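Local coordinates for type III secretion system effector protein ExoU (Pseudomonas fluorescens, PDB 4QMK) that is a type III effector that probably binds phosphatidylinositol 4,5-bisphosphate to reach the plasma membrane and probably hydrolyses phospholipids with a patatin-like domain, at residues Tyr625-Lys630 and Phe636-Val641; Asp619-His624 and Glu642-Trp647; Gly83-Leu88 and Asp92-Val97; Ala67-Ser72 and Ala111-Gly116. All blocks are in the same frame, centred on the assembly; numbering follows the deposited sequence.

Contact 1: Tyr625-Lys630 and Phe636-Val641; sequences YRARNK and FSSTTV
Tyr625 lays its ring against Thr640 where two antiparallel helices of the C-terminal region, 611-624 and 639-646, are joined into a helical hairpin. Tyr625 is the first residue past the helical backbone angles, and the two segments run in nearly opposite directions, 162° apart end to end. The tyrosine ring is brought across by its first torsion: with CG anti to the backbone N (chi1 -176°), it extends from the chain toward the start of the second helix. Thr640 CB then stands over one face, 3.9 Å from the centroid of the Tyr625 ring and offset toward the rim, which meets the geometry of a CH-pi contact. The two side chains cross at about a right angle; Thr640 CG2 lies 3.9 Å from Tyr625 CE1, and its OG1 lies near the phenol end. Val641 adds a second, oblique touch, with its CG2 4.0 Å from Tyr625 CD2. The polar ends are held from outside: Ser584 hydrogen-bonds to both Tyr625 OH and Thr640 OG1, Gln590 also binds the phenol, and Arg254 also binds the threonine. Leu597 and Leu598 of helix 592-606 pack on Tyr625 as well, which agrees with its burial. Beyond the ring the contact becomes thinner and more exposed. Ser637, which approaches Lys630, is poorly ordered, and its OG makes a weak hydrogen bond to Ser633 O. The outer touch is carbon on carbon, with Ala627 CB 3.4 Å from Ser638 CB.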
loop_
_atom_site.group_PDB
_atom_site.type_symbol
_atom_site.label_atom_id
_atom_site.label_comp_id
_atom_site.label_asym_id
_atom_site.label_seq_id
_atom_site.Cartn_x
_atom_site.Cartn_y
_atom_site.Cartn_z
ATOM N N TYR A 625 -12.342 15.803 -30.111
ATOM C CA TYR A 625 -11.126 16.432 -29.611
ATOM C C TYR A 625 -10.058 16.347 -30.687
ATOM O O TYR A 625 -9.897 15.299 -31.228
ATOM C CB TYR A 625 -10.613 15.710 -28.406
ATOM C CG TYR A 625 -9.432 16.368 -27.790
ATOM C CD1 TYR A 625 -9.594 17.359 -26.912
ATOM C CD2 TYR A 625 -8.151 15.991 -28.104
ATOM C CE1 TYR A 625 -8.509 18.007 -26.336
ATOM C CE2 TYR A 625 -7.060 16.568 -27.486
ATOM C CZ TYR A 625 -7.243 17.590 -26.610
ATOM O OH TYR A 625 -6.174 18.214 -25.993
ATOM N N ARG A 626 -9.374 17.452 -30.993
ATOM C CA ARG A 626 -8.300 17.496 -31.999
ATOM C C ARG A 626 -6.902 17.844 -31.437
ATOM O O ARG A 626 -6.722 18.900 -30.856
ATOM C CB ARG A 626 -8.632 18.607 -32.980
ATOM C CG ARG A 626 -9.962 18.481 -33.715
ATOM C CD ARG A 626 -10.023 17.283 -34.645
ATOM N NE ARG A 626 -8.867 17.254 -35.523
ATOM C CZ ARG A 626 -8.856 16.761 -36.761
ATOM N NH1 ARG A 626 -9.971 16.239 -37.301
ATOM N NH2 ARG A 626 -7.714 16.826 -37.487
ATOM N N ALA A 627 -5.904 17.000 -31.676
ATOM C CA ALA A 627 -4.507 17.267 -31.227
ATOM C C ALA A 627 -3.543 17.615 -32.367
ATOM O O ALA A 627 -3.867 17.393 -33.526
ATOM C CB ALA A 627 -3.975 16.054 -30.509
ATOM N N ARG A 628 -2.365 18.177 -32.054
ATOM C CA ARG A 628 -1.381 18.463 -33.121
ATOM C C ARG A 628 -0.481 17.254 -33.204
ATOM O O ARG A 628 -0.284 16.568 -32.196
ATOM C CB ARG A 628 -0.500 19.709 -32.866
ATOM C CG ARG A 628 -1.223 20.996 -32.477
ATOM C CD ARG A 628 -1.732 21.851 -33.629
ATOM N NE ARG A 628 -0.647 22.574 -34.275
ATOM C CZ ARG A 628 -0.789 23.680 -35.014
ATOM N NH1 ARG A 628 -1.980 24.257 -35.198
ATOM N NH2 ARG A 628 0.278 24.228 -35.556
ATOM N N ASN A 629 0.043 16.988 -34.401
ATOM C CA ASN A 629 1.023 15.934 -34.585
ATOM C C ASN A 629 2.438 16.475 -34.291
ATOM O O ASN A 629 3.002 17.243 -35.082
ATOM C CB ASN A 629 1.004 15.387 -36.015
ATOM C CG ASN A 629 -0.235 14.556 -36.326
ATOM O OD1 ASN A 629 -1.313 14.685 -35.696
ATOM N ND2 ASN A 629 -0.094 13.703 -37.331
ATOM N N LYS A 630 2.982 16.066 -33.144
ATOM C CA LYS A 630 4.326 16.413 -32.728
ATOM C C LYS A 630 5.139 15.119 -32.573
ATOM O O LYS A 630 5.329 14.620 -31.461
ATOM C CB LYS A 630 4.269 17.180 -31.411
ATOM C CG LYS A 630 3.404 18.430 -31.485
ATOM C CD LYS A 630 3.659 19.359 -30.307
ATOM C CE LYS A 630 2.953 20.697 -30.488
ATOM N NZ LYS A 630 3.377 21.692 -29.460
ATOM N N PHE A 636 3.449 9.541 -26.144
ATOM C CA PHE A 636 2.354 10.113 -25.351
ATOM C C PHE A 636 2.158 11.637 -25.450
ATOM O O PHE A 636 2.168 12.344 -24.428
ATOM C CB PHE A 636 2.469 9.661 -23.880
ATOM C CG PHE A 636 2.728 8.186 -23.727
ATOM C CD1 PHE A 636 1.837 7.253 -24.263
ATOM C CD2 PHE A 636 3.861 7.729 -23.062
ATOM C CE1 PHE A 636 2.076 5.887 -24.127
ATOM C CE2 PHE A 636 4.108 6.365 -22.924
ATOM C CZ PHE A 636 3.212 5.443 -23.451
ATOM N N SER A 637 1.946 12.119 -26.684
ATOM C CA SER A 637 1.626 13.534 -26.958
ATOM C C SER A 637 0.175 13.848 -26.511
ATOM O O SER A 637 0.002 14.406 -25.440
ATOM C CB SER A 637 1.857 13.869 -28.436
ATOM O OG SER A 637 3.241 13.852 -28.765
ATOM N N SER A 638 -0.841 13.488 -27.315
ATOM C CA SER A 638 -2.278 13.615 -26.926
ATOM C C SER A 638 -2.825 12.427 -26.143
ATOM O O SER A 638 -3.619 11.581 -26.665
ATOM C CB SER A 638 -3.254 13.798 -28.118
ATOM O OG SER A 638 -4.592 13.232 -27.843
ATOM N N THR A 639 -2.507 12.399 -24.873
ATOM C CA THR A 639 -3.167 11.422 -24.063
ATOM C C THR A 639 -4.713 11.644 -23.979
ATOM O O THR A 639 -5.374 10.761 -23.537
ATOM C CB THR A 639 -2.539 11.328 -22.647
ATOM O OG1 THR A 639 -2.774 12.543 -21.914
ATOM C CG2 THR A 639 -1.011 11.014 -22.714
ATOM N N THR A 640 -5.294 12.757 -24.446
ATOM C CA THR A 640 -6.709 13.046 -24.131
ATOM C C THR A 640 -7.723 12.049 -24.693
ATOM O O THR A 640 -8.608 11.559 -23.962
ATOM C CB THR A 640 -7.144 14.489 -24.520
ATOM O OG1 THR A 640 -6.241 15.457 -23.983
ATOM C CG2 THR A 640 -8.529 14.838 -24.004
ATOM N N VAL A 641 -7.641 11.786 -25.982
ATOM C CA VAL A 641 -8.521 10.841 -26.598
ATOM C C VAL A 641 -8.255 9.473 -26.024
ATOM O O VAL A 641 -9.183 8.726 -25.772
ATOM C CB VAL A 641 -8.378 10.822 -28.176
ATOM C CG1 VAL A 641 -9.167 9.685 -28.800
ATOM C CG2 VAL A 641 -8.860 12.141 -28.763
#

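Contact 2: Asp619-His624 and Glu642-Trp647; sequences DGIVKH and EQAKAW
Ala644 presses its single methyl between Ile621 and Val622, the central touch of a helical hairpin whose arms are helices 611-624 and 639-646. The short segment axes come within 8.6 Å, and their N-to-C directions differ by 152°, so the arms are antiparallel but not strictly so. Val622 and Ala644 have the nearest CA atoms, 6.3 Å apart.

The apolar contacts carry the pairing. Ala644 CB lies 4.1 Å from Ile621 CB and 3.9 Å from Val622 CG2. Although Ile621 leaves its helix toward the partner, the end of its chain leads away, and the side chain also packs on Ala601 of helix 592-606; only the branch point and CG2 meet the alanine. With CG1 anti to the backbone N (chi1 167°), Val622 CG2 stands anti to the carbonyl carbon and turns to both Ala644 and Lys645.

Polar interactions stay within each helix or lead outside the pair, for no hydrogen bond crosses it. Backbone bonds such as Lys623 N to Asp619 O and Ala646 N to Glu642 O keep both arms helical. Lys645 NZ makes a long salt bridge, 3.8 Å, to Glu642 OE2, and Asp619 forms one with Arg648, just beyond the second segment.

An aromatic contact ties in the long helix 555-585, where Trp647 meets Phe576 edge to face.

The remaining kind is aliphatic cover by a charged residue. Lys645, extended beyond CG, crosses Val622 at about a right angle: its CG sits 3.7 Å from Val622 CG2, and its CE 4.1 Å from Val622 CG1.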
loop_
_atom_site.group_PDB
_atom_site.type_symbol
_atom_site.label_atom_id
_atom_site.label_comp_id
_atom_site.label_asym_id
_atom_site.label_seq_id
_atom_site.Cartn_x
_atom_site.Cartn_y
_atom_site.Cartn_z
ATOM N N ASP A 619 -17.387 9.438 -25.341
ATOM C CA ASP A 619 -17.407 9.145 -26.765
ATOM C C ASP A 619 -17.341 10.439 -27.583
ATOM O O ASP A 619 -16.706 10.457 -28.641
ATOM C CB ASP A 619 -18.622 8.317 -27.150
ATOM C CG ASP A 619 -18.599 6.896 -26.530
ATOM O OD1 ASP A 619 -17.484 6.395 -26.202
ATOM O OD2 ASP A 619 -19.713 6.269 -26.394
ATOM N N GLY A 620 -17.949 11.518 -27.085
ATOM C CA GLY A 620 -17.885 12.835 -27.762
ATOM C C GLY A 620 -16.465 13.442 -27.743
ATOM O O GLY A 620 -16.056 14.094 -28.686
ATOM N N ILE A 621 -15.722 13.255 -26.650
ATOM C CA ILE A 621 -14.355 13.716 -26.610
ATOM C C ILE A 621 -13.589 12.952 -27.707
ATOM O O ILE A 621 -12.871 13.520 -28.539
ATOM C CB ILE A 621 -13.661 13.383 -25.286
ATOM C CG1 ILE A 621 -14.452 13.865 -24.061
ATOM C CG2 ILE A 621 -12.265 13.974 -25.225
ATOM C CD1 ILE A 621 -14.855 15.284 -24.088
ATOM N N VAL A 622 -13.711 11.646 -27.659
ATOM C CA VAL A 622 -13.041 10.797 -28.607
ATOM C C VAL A 622 -13.336 11.218 -30.034
ATOM O O VAL A 622 -12.460 11.183 -30.867
ATOM C CB VAL A 622 -13.479 9.326 -28.466
ATOM C CG1 VAL A 622 -13.002 8.527 -29.676
ATOM C CG2 VAL A 622 -12.959 8.701 -27.162
ATOM N N LYS A 623 -14.570 11.601 -30.301
ATOM C CA LYS A 623 -15.001 11.944 -31.646
ATOM C C LYS A 623 -14.557 13.327 -32.152
ATOM O O LYS A 623 -14.229 13.476 -33.330
ATOM C CB LYS A 623 -16.499 11.875 -31.698
ATOM C CG LYS A 623 -17.084 12.029 -33.079
ATOM C CD LYS A 623 -18.571 11.687 -33.062
ATOM C CE LYS A 623 -19.136 11.452 -34.462
ATOM N NZ LYS A 623 -20.546 10.931 -34.371
ATOM N N HIS A 624 -14.501 14.316 -31.253
ATOM C CA HIS A 624 -14.219 15.675 -31.669
ATOM C C HIS A 624 -12.927 16.296 -31.190
ATOM O O HIS A 624 -12.489 17.286 -31.764
ATOM C CB HIS A 624 -15.345 16.570 -31.205
ATOM C CG HIS A 624 -16.682 16.173 -31.709
ATOM N ND1 HIS A 624 -17.156 16.559 -32.943
ATOM C CD2 HIS A 624 -17.677 15.465 -31.124
ATOM C CE1 HIS A 624 -18.374 16.069 -33.113
ATOM N NE2 HIS A 624 -18.716 15.414 -32.017
ATOM N N GLU A 642 -6.989 9.139 -25.843
ATOM C CA GLU A 642 -6.607 7.828 -25.308
ATOM C C GLU A 642 -7.159 7.624 -23.899
ATOM O O GLU A 642 -7.730 6.569 -23.590
ATOM C CB GLU A 642 -5.095 7.685 -25.332
ATOM C CG GLU A 642 -4.555 7.566 -26.746
ATOM C CD GLU A 642 -5.172 6.396 -27.437
ATOM O OE1 GLU A 642 -4.979 5.292 -26.890
ATOM O OE2 GLU A 642 -5.862 6.575 -28.481
ATOM N N GLN A 643 -7.014 8.642 -23.057
ATOM C CA GLN A 643 -7.556 8.596 -21.696
ATOM C C GLN A 643 -9.097 8.505 -21.732
ATOM O O GLN A 643 -9.700 7.714 -21.005
ATOM C CB GLN A 643 -7.100 9.818 -20.906
ATOM C CG GLN A 643 -5.622 9.793 -20.540
ATOM C CD GLN A 643 -5.132 11.130 -20.016
ATOM O OE1 GLN A 643 -5.002 12.129 -20.760
ATOM N NE2 GLN A 643 -4.820 11.159 -18.741
ATOM N N ALA A 644 -9.721 9.257 -22.633
ATOM C CA ALA A 644 -11.170 9.230 -22.760
ATOM C C ALA A 644 -11.650 7.827 -23.045
ATOM O O ALA A 644 -12.654 7.436 -22.514
ATOM C CB ALA A 644 -11.642 10.173 -23.836
ATOM N N LYS A 645 -10.923 7.058 -23.861
ATOM C CA LYS A 645 -11.319 5.674 -24.126
ATOM C C LYS A 645 -11.055 4.807 -22.909
ATOM O O LYS A 645 -11.927 4.081 -22.461
ATOM C CB LYS A 645 -10.548 5.084 -25.290
ATOM C CG LYS A 645 -10.704 5.818 -26.595
ATOM C CD LYS A 645 -9.886 5.151 -27.684
ATOM C CE LYS A 645 -9.785 6.067 -28.872
ATOM N NZ LYS A 645 -9.087 5.433 -30.022
ATOM N N ALA A 646 -9.856 4.896 -22.364
ATOM C CA ALA A 646 -9.458 4.124 -21.185
ATOM C C ALA A 646 -10.378 4.283 -19.958
ATOM O O ALA A 646 -10.418 3.405 -19.118
ATOM C CB ALA A 646 -8.046 4.517 -20.772
ATOM N N TRP A 647 -11.059 5.415 -19.819
ATOM C CA TRP A 647 -11.947 5.603 -18.684
ATOM C C TRP A 647 -13.382 5.157 -18.947
ATOM O O TRP A 647 -14.199 5.236 -18.068
ATOM C CB TRP A 647 -11.939 7.057 -18.230
ATOM C CG TRP A 647 -10.691 7.555 -17.462
ATOM C CD1 TRP A 647 -9.438 7.758 -17.961
ATOM C CD2 TRP A 647 -10.653 8.029 -16.094
ATOM N NE1 TRP A 647 -8.595 8.259 -16.977
ATOM C CE2 TRP A 647 -9.324 8.450 -15.830
ATOM C CE3 TRP A 647 -11.603 8.104 -15.065
ATOM C CZ2 TRP A 647 -8.932 8.937 -14.600
ATOM C CZ3 TRP A 647 -11.205 8.579 -13.827
ATOM C CH2 TRP A 647 -9.882 8.987 -13.600
#

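Contact 3: Gly83-Leu88 and Asp92-Val97; sequences GMVQAL and DKLKGV
Leu88 O receives the backbone N-H of Lys93, with N and O 2.8 Å apart and an N-H...O angle of 152°. This long-reaching bond is one of the two that define the Schellman motif ending helix 81-90. Asp92, at positive phi (48°), is its C-prime residue and gives its N-H to the helix's last turn. The reversal brings Leu94 back alongside the helix. Leu94 CB lies 4.1 Å from Leu88 CB, and because Leu94 CG is anti to its backbone N, the isobutyl group reaches on to Val85, with Leu94 CD2 4.2 Å from Val85 CG1. Lys93 turns its end away to a salt bridge with Glu430 on helix 408-431. A type I turn from Leu94 to Val97, closed by Val97 N to Leu94 O at 3.1 Å, then directs the chain into strand 99-103. Helix 81-90 and this return are the connection of a beta-alpha-beta crossover between parallel strands 68-72 and 99-103. Leu88 packs on Leu69 and Leu333 of the central sheet, while Val85 meets helix 119-127 and Ala87 meets helix 408-431.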
loop_
_atom_site.group_PDB
_atom_site.type_symbol
_atom_site.label_atom_id
_atom_site.label_comp_id
_atom_site.label_asym_id
_atom_site.label_seq_id
_atom_site.Cartn_x
_atom_site.Cartn_y
_atom_site.Cartn_z
ATOM N N GLY A 83 -2.794 35.312 12.649
ATOM C CA GLY A 83 -3.978 36.092 13.041
ATOM C C GLY A 83 -5.303 35.385 12.644
ATOM O O GLY A 83 -6.331 35.448 13.368
ATOM N N MET A 84 -5.283 34.704 11.510
ATOM C CA MET A 84 -6.458 33.979 11.091
ATOM C C MET A 84 -6.788 32.888 12.141
ATOM O O MET A 84 -7.963 32.681 12.504
ATOM C CB MET A 84 -6.227 33.440 9.683
ATOM C CG MET A 84 -7.334 32.602 9.124
ATOM S SD MET A 84 -7.123 30.885 9.546
ATOM C CE MET A 84 -5.600 30.593 8.647
ATOM N N VAL A 85 -5.770 32.216 12.648
ATOM C CA VAL A 85 -6.015 31.196 13.661
ATOM C C VAL A 85 -6.435 31.796 15.029
ATOM O O VAL A 85 -7.239 31.190 15.776
ATOM C CB VAL A 85 -4.775 30.356 13.893
ATOM C CG1 VAL A 85 -5.048 29.274 14.947
ATOM C CG2 VAL A 85 -4.316 29.765 12.581
ATOM N N GLN A 86 -5.877 32.963 15.366
ATOM C CA GLN A 86 -6.276 33.638 16.565
ATOM C C GLN A 86 -7.769 33.913 16.495
ATOM O O GLN A 86 -8.514 33.561 17.406
ATOM C CB GLN A 86 -5.476 34.927 16.756
ATOM C CG GLN A 86 -4.011 34.694 17.033
ATOM C CD GLN A 86 -3.137 35.855 16.583
ATOM O OE1 GLN A 86 -3.583 37.007 16.535
ATOM N NE2 GLN A 86 -1.866 35.568 16.310
ATOM N N ALA A 87 -8.199 34.518 15.396
ATOM C CA ALA A 87 -9.629 34.818 15.144
ATOM C C ALA A 87 -10.512 33.599 15.248
ATOM O O ALA A 87 -11.566 33.676 15.823
ATOM C CB ALA A 87 -9.809 35.444 13.776
ATOM N N LEU A 88 -10.093 32.462 14.696
ATOM C CA LEU A 88 -10.935 31.252 14.810
ATOM C C LEU A 88 -11.110 30.761 16.248
ATOM O O LEU A 88 -12.221 30.459 16.677
ATOM C CB LEU A 88 -10.399 30.115 13.959
ATOM C CG LEU A 88 -10.640 30.292 12.470
ATOM C CD1 LEU A 88 -9.818 29.265 11.719
ATOM C CD2 LEU A 88 -12.105 30.145 12.134
ATOM N N ASP A 92 -14.214 30.620 19.422
ATOM C CA ASP A 92 -14.561 29.208 19.630
ATOM C C ASP A 92 -15.026 28.528 18.343
ATOM O O ASP A 92 -15.875 27.612 18.365
ATOM C CB ASP A 92 -15.631 29.058 20.723
ATOM C CG ASP A 92 -15.048 29.016 22.116
ATOM O OD1 ASP A 92 -13.804 28.911 22.285
ATOM O OD2 ASP A 92 -15.846 29.055 23.074
ATOM N N LYS A 93 -14.474 28.952 17.213
ATOM C CA LYS A 93 -14.866 28.326 15.967
ATOM C C LYS A 93 -13.812 27.411 15.389
ATOM O O LYS A 93 -14.022 26.808 14.362
ATOM C CB LYS A 93 -15.460 29.364 14.989
ATOM C CG LYS A 93 -16.941 29.585 15.293
ATOM C CD LYS A 93 -17.711 30.555 14.398
ATOM C CE LYS A 93 -17.926 31.911 15.041
ATOM N NZ LYS A 93 -18.816 32.816 14.244
ATOM N N LEU A 94 -12.694 27.244 16.077
ATOM C CA LEU A 94 -11.636 26.327 15.599
ATOM C C LEU A 94 -11.972 24.867 15.896
ATOM O O LEU A 94 -11.632 23.949 15.136
ATOM C CB LEU A 94 -10.284 26.700 16.198
ATOM C CG LEU A 94 -9.131 25.805 15.734
ATOM C CD1 LEU A 94 -9.059 25.662 14.200
ATOM C CD2 LEU A 94 -7.807 26.330 16.260
ATOM N N LYS A 95 -12.567 24.659 17.052
ATOM C CA LYS A 95 -12.964 23.341 17.476
ATOM C C LYS A 95 -13.727 22.625 16.369
ATOM O O LYS A 95 -13.413 21.522 16.034
ATOM C CB LYS A 95 -13.887 23.502 18.668
ATOM C CG LYS A 95 -14.178 22.252 19.462
ATOM C CD LYS A 95 -13.079 21.972 20.488
ATOM C CE LYS A 95 -13.662 21.506 21.828
ATOM N NZ LYS A 95 -14.718 20.466 21.696
ATOM N N GLY A 96 -14.745 23.264 15.837
ATOM C CA GLY A 96 -15.622 22.645 14.886
ATOM C C GLY A 96 -15.103 22.539 13.468
ATOM O O GLY A 96 -15.842 22.084 12.583
ATOM N N VAL A 97 -13.876 23.011 13.217
ATOM C CA VAL A 97 -13.258 22.793 11.949
ATOM C C VAL A 97 -12.977 21.295 11.902
ATOM O O VAL A 97 -12.511 20.748 12.839
ATOM C CB VAL A 97 -11.936 23.593 11.791
ATOM C CG1 VAL A 97 -11.220 23.150 10.544
ATOM C CG2 VAL A 97 -12.203 25.090 11.718
#

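Contact 4: Ala67-Ser72 and Ala111-Gly116; sequences AHLVLS and ALLASG
Leu113 reaches from helix 107-114 to the central strand 68-72, where a single methyl touches two leucines of the patatin-like alpha/beta domain. Leu113 CD1 lies 4.3 Å from Leu69 CD2 and 4.3 Å from Leu71 CD1. Leu69 and Leu71 are two apart on the strand and therefore share one face of the sheet. The extended side chain of Leu113, with CD1 nearly anti to CA, spans a wide backbone gap: the CA atoms of Leu69 and Leu113 are still 9.8 Å apart. All three leucines are buried, and Met84 and Val85 of helix 81-90 pack against the same cluster. Here the packing is fullest, although the two segments by themselves bury only 75 Å².

The contrast lies on the other side of the strand. His68, Val70 and Ser72 alternate onto the opposite face, are partly exposed and touch nothing on the helix; His68 NE2 is hydrogen-bonded to Ser101 of the adjacent strand. Away from the leucines the helix looks after its own end. Ala111 O accepts both Ser115 OG, at 3.0 Å, and Ser115 N, at 3.2 Å, from opposite faces of its carbonyl plane. Gly116 closes a Schellman motif at positive phi, its N 2.9 Å from Leu113 O.

The Leu71 side chain also touches the GxSxG stretch that holds Gly102, Ser104 and Gly106, a pattern consistent with the nucleophile elbow of patatin-like enzymes. With no polar bond across it, the contact depends on burial of branched aliphatic carbon between sheet and helix, while Ala111 O and Leu113 O find partners within the helix end, and Ser115 O and Gly116 O meet Ser195 and His199.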
loop_
_atom_site.group_PDB
_atom_site.type_symbol
_atom_site.label_atom_id
_atom_site.label_comp_id
_atom_site.label_asym_id
_atom_site.label_seq_id
_atom_site.Cartn_x
_atom_site.Cartn_y
_atom_site.Cartn_z
ATOM N N ALA A 67 -16.570 24.264 8.811
ATOM C CA ALA A 67 -16.155 22.873 8.955
ATOM C C ALA A 67 -14.889 22.567 8.117
ATOM O O ALA A 67 -14.151 21.631 8.407
ATOM C CB ALA A 67 -17.276 21.959 8.529
ATOM N N HIS A 68 -14.634 23.359 7.097
ATOM C CA HIS A 68 -13.469 23.157 6.279
ATOM C C HIS A 68 -12.649 24.474 6.200
ATOM O O HIS A 68 -13.165 25.517 5.873
ATOM C CB HIS A 68 -13.970 22.671 4.915
ATOM C CG HIS A 68 -12.901 22.269 3.966
ATOM N ND1 HIS A 68 -13.171 21.875 2.676
ATOM C CD2 HIS A 68 -11.561 22.195 4.100
ATOM C CE1 HIS A 68 -12.041 21.564 2.061
ATOM N NE2 HIS A 68 -11.044 21.773 2.896
ATOM N N LEU A 69 -11.391 24.424 6.548
ATOM C CA LEU A 69 -10.504 25.598 6.464
ATOM C C LEU A 69 -9.612 25.349 5.265
ATOM O O LEU A 69 -8.948 24.305 5.185
ATOM C CB LEU A 69 -9.685 25.722 7.730
ATOM C CG LEU A 69 -8.637 26.808 7.822
ATOM C CD1 LEU A 69 -9.197 28.210 7.589
ATOM C CD2 LEU A 69 -8.024 26.749 9.219
ATOM N N VAL A 70 -9.630 26.252 4.299
ATOM C CA VAL A 70 -8.816 26.056 3.110
ATOM C C VAL A 70 -7.764 27.129 3.060
ATOM O O VAL A 70 -8.107 28.303 3.005
ATOM C CB VAL A 70 -9.678 26.166 1.803
ATOM C CG1 VAL A 70 -8.832 25.928 0.581
ATOM C CG2 VAL A 70 -10.834 25.160 1.824
ATOM N N LEU A 71 -6.503 26.748 3.011
ATOM C CA LEU A 71 -5.365 27.738 2.915
ATOM C C LEU A 71 -4.715 27.733 1.533
ATOM O O LEU A 71 -4.010 26.803 1.198
ATOM C CB LEU A 71 -4.297 27.432 3.993
ATOM C CG LEU A 71 -4.860 27.244 5.405
ATOM C CD1 LEU A 71 -3.798 26.988 6.420
ATOM C CD2 LEU A 71 -5.619 28.480 5.809
ATOM N N SER A 72 -4.913 28.794 0.758
ATOM C CA SER A 72 -4.343 28.922 -0.612
ATOM C C SER A 72 -3.027 29.605 -0.485
ATOM O O SER A 72 -2.901 30.782 -0.696
ATOM C CB SER A 72 -5.305 29.756 -1.438
ATOM O OG SER A 72 -6.630 29.349 -1.124
ATOM N N ALA A 111 -0.678 21.413 7.641
ATOM C CA ALA A 111 -0.237 20.255 8.394
ATOM C C ALA A 111 -0.076 20.602 9.882
ATOM O O ALA A 111 -0.544 19.846 10.766
ATOM C CB ALA A 111 1.028 19.672 7.825
ATOM N N LEU A 112 0.522 21.757 10.177
ATOM C CA LEU A 112 0.690 22.123 11.588
ATOM C C LEU A 112 -0.659 22.242 12.280
ATOM O O LEU A 112 -0.859 21.736 13.376
ATOM C CB LEU A 112 1.491 23.399 11.720
ATOM C CG LEU A 112 2.961 23.304 11.274
ATOM C CD1 LEU A 112 3.703 24.611 11.516
ATOM C CD2 LEU A 112 3.649 22.180 12.009
ATOM N N LEU A 113 -1.615 22.864 11.623
ATOM C CA LEU A 113 -2.956 23.027 12.228
ATOM C C LEU A 113 -3.733 21.721 12.325
ATOM O O LEU A 113 -4.367 21.484 13.305
ATOM C CB LEU A 113 -3.785 24.071 11.493
ATOM C CG LEU A 113 -3.268 25.506 11.567
ATOM C CD1 LEU A 113 -4.011 26.469 10.658
ATOM C CD2 LEU A 113 -3.370 25.995 12.982
ATOM N N ALA A 114 -3.612 20.848 11.354
ATOM C CA ALA A 114 -4.360 19.641 11.400
ATOM C C ALA A 114 -3.903 18.781 12.547
ATOM O O ALA A 114 -4.668 17.956 13.052
ATOM C CB ALA A 114 -4.262 18.880 10.085
ATOM N N SER A 115 -2.658 18.996 12.945
ATOM C CA SER A 115 -2.024 18.283 14.034
ATOM C C SER A 115 -2.445 18.780 15.386
ATOM O O SER A 115 -2.036 18.233 16.425
ATOM C CB SER A 115 -0.499 18.426 13.944
ATOM O OG SER A 115 -0.021 17.717 12.818
ATOM N N GLY A 116 -3.214 19.842 15.405
ATOM C CA GLY A 116 -3.757 20.328 16.661
ATOM C C GLY A 116 -2.968 21.431 17.322
ATOM O O GLY A 116 -3.147 21.649 18.479
#

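Overall arrangement
From the N terminus, strand 68-72 opens contact 4, which closes only at helix 107-114; within that loop, helix 81-90 and its return to strand 99-103 form the shorter contact 3. The two touch, as Met84 packs on Leu71 and Val85 on Leu113, tying two helices to the central sheet of the patatin-like domain. Several hundred residues later, helix 611-624 begins contact 2, whose loop closes at helix 639-646 and encloses contact 1 at the hairpin's turn. Those contacts also meet, through Ile621 and Thr640. No pair crosses along the chain. Contacts 2 and 4 have centres about 37 Å apart.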